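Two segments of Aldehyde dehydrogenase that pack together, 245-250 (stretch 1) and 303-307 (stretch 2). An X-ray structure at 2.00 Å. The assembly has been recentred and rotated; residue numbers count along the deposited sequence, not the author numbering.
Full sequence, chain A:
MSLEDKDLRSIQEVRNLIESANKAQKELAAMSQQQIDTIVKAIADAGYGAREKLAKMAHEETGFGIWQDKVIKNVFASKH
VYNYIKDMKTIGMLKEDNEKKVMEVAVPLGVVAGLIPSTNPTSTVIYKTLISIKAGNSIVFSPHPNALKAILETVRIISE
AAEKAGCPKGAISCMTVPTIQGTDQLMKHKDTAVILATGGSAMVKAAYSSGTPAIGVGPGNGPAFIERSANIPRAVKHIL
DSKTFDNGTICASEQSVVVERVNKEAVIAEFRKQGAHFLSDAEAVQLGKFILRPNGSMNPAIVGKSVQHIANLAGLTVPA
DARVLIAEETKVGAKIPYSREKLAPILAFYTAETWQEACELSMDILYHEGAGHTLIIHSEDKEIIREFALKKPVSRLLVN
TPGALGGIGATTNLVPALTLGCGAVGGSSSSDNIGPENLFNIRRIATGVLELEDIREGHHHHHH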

# COMPACT_ATOMS: atom_id res chain seq x y z
N PHE A 245 -16.12 -26.37 7.21
CA PHE A 245 -15.06 -26.57 6.22
C PHE A 245 -13.66 -26.51 6.84
O PHE A 245 -13.25 -25.46 7.33
N ASP A 246 -12.96 -27.65 6.82
CA ASP A 246 -11.64 -27.83 7.44
C ASP A 246 -11.68 -27.57 8.96
O ASP A 246 -10.71 -27.09 9.54
N ASN A 247 -12.82 -27.90 9.58
CA ASN A 247 -13.15 -27.53 10.98
C ASN A 247 -12.94 -26.03 11.30
O ASN A 247 -12.44 -25.69 12.37
N GLY A 248 -13.28 -25.14 10.36
CA GLY A 248 -13.30 -23.68 10.60
C GLY A 248 -11.98 -22.90 10.54
O GLY A 248 -11.88 -21.82 11.13
N THR A 249 -10.98 -23.43 9.84
CA THR A 249 -9.65 -22.78 9.76
C THR A 249 -9.55 -21.53 8.89
O THR A 249 -8.59 -20.77 9.00
N ILE A 250 -10.49 -21.35 7.98
CA ILE A 250 -10.48 -20.20 7.09
C ILE A 250 -11.09 -18.99 7.82
O ILE A 250 -12.13 -19.11 8.46
N VAL A 303 -8.35 -24.95 17.69
CA VAL A 303 -8.17 -24.53 16.29
C VAL A 303 -8.14 -25.70 15.32
O VAL A 303 -7.30 -26.59 15.45
N GLY A 304 -9.07 -25.69 14.36
CA GLY A 304 -9.17 -26.72 13.34
C GLY A 304 -9.53 -28.11 13.83
O GLY A 304 -9.24 -29.11 13.15
N LYS A 305 -10.17 -28.18 15.00
CA LYS A 305 -10.49 -29.48 15.61
C LYS A 305 -11.97 -29.80 15.47
O LYS A 305 -12.80 -28.91 15.33
N SER A 306 -12.28 -31.09 15.51
CA SER A 306 -13.65 -31.56 15.42
C SER A 306 -14.50 -31.14 16.63
O SER A 306 -13.97 -30.84 17.70
N VAL A 307 -15.81 -31.15 16.44
CA VAL A 307 -16.80 -30.91 17.50
C VAL A 307 -16.59 -31.83 18.69
O VAL A 307 -16.58 -31.37 19.84

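The two segments meet over a small area, about 200 Å² with both sides summed, and most of the contact is made by two residues, Asn 247 and Gly 304. Their CA atoms form the nearest pair across the segments, with Asn 247 CA and Gly 304 CA 4.7 Å apart. Such an approach leaves little room between the segments, and the packing consists largely of side chains of the first segment set against the backbone of the second.

The polar anchor is the side chain of Asn 247, whose CA-to-CB bond points toward the other segment. With chi1 in the m well (-54°) and chi2 at -39°, its amide nitrogen ND2 donates a hydrogen bond to the carbonyl oxygen O of Gly 304 at 3.0 Å. The N-H...O angle of 162° is nearly linear, as expected of a well-formed bond, and this is the only conventional hydrogen bond between the segments. The same nitrogen passes near the start of the neighbouring helix: Asn 247 ND2 lies 3.7 Å from Ser 306 N, a proximity rather than a bond. A CA-H...O contact supplements the anchor, with Gly 304 CA 3.6 Å from Asn 247 O and an angle of 152° at the hydrogen. Asn 247 thus engages Gly 304 through both its side chain and its backbone carbonyl. The carbonyl oxygens of Asn 247 and Lys 305 are buried by the contact without a conventional hydrogen-bonding partner in the model.

Van der Waals packing fills in around this anchor. Asn 247 CB rests 3.4 Å from Lys 305 O, while the methyl of Thr 249 packs against the glycine, CG2 lying 3.7 Å from Gly 304 CA. The CA-to-CB bond of Thr 249 points sideways, yet its p rotamer (chi1 52°) brings CG2 into this contact. Gly 304 has no side chain, and the close fit depends on that: an ideal CB at this position would lie only 3.1 Å from Thr 249 CG2. Its positive phi of 65° also favours glycine.

Interactions within the first segment help to hold the contacting groups in place. Thr 249 OG1 donates a short hydrogen bond to Asp 246 OD2 at 2.6 Å, so the threonine uses its hydroxyl within its own segment and its methyl across the interface. Both carboxylate oxygens of Asp 246, which is in the t rotamer (chi1 -155°), are also hydrogen-bonded elsewhere in the structure. The backbone bond from Gly 248 N to Phe 245 O, at 3.0 Å, closes a turn around Asp 246 and Asn 247.

On the second segment, Lys 305 and Ser 306 direct their CA-to-CB bonds away from the first. Lys 305 (chi1 and chi2 both m) has NZ hydrogen-bonded elsewhere in the structure. Ser 306, in the p rotamer, occupies the N-cap position, where its side chain caps a backbone nitrogen just past the segment.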

# COMPACT_ATOMS: atom_id res chain seq x y z
CB PHE A 245 -15.16 -25.55 5.08
CG PHE A 245 -14.30 -25.89 3.89
CD1 PHE A 245 -14.71 -26.87 2.98
CD2 PHE A 245 -13.09 -25.26 3.68
CE1 PHE A 245 -13.93 -27.19 1.89
CE2 PHE A 245 -12.30 -25.59 2.58
CZ PHE A 245 -12.73 -26.55 1.69
CB ASP A 246 -10.58 -26.96 6.73
CG ASP A 246 -9.17 -27.50 6.89
OD1 ASP A 246 -8.97 -28.71 6.68
OD2 ASP A 246 -8.25 -26.70 7.20
CB ASN A 247 -12.39 -28.41 11.99
CG ASN A 247 -12.60 -29.91 11.76
OD1 ASN A 247 -13.69 -30.34 11.45
ND2 ASN A 247 -11.55 -30.69 11.95
CB THR A 249 -8.58 -23.75 9.22
OG1 THR A 249 -9.06 -24.31 8.00
CG2 THR A 249 -8.29 -24.85 10.23
CB ILE A 250 -11.21 -20.54 5.75
CG1 ILE A 250 -10.42 -21.62 4.99
CG2 ILE A 250 -11.40 -19.30 4.85
CD1 ILE A 250 -11.10 -22.15 3.74
CB VAL A 303 -6.92 -23.61 16.12
CG1 VAL A 303 -6.64 -23.34 14.64
CG2 VAL A 303 -7.11 -22.29 16.88
CB LYS A 305 -10.05 -29.54 17.07
CG LYS A 305 -8.55 -29.32 17.33
CD LYS A 305 -7.67 -30.34 16.60
CE LYS A 305 -6.38 -30.60 17.37
NZ LYS A 305 -5.60 -31.75 16.83
CB SER A 306 -13.65 -33.07 15.30
OG SER A 306 -13.38 -33.64 16.56
CB VAL A 307 -18.24 -31.06 16.95
CG1 VAL A 307 -19.27 -31.20 18.07
CG2 VAL A 307 -18.58 -29.86 16.06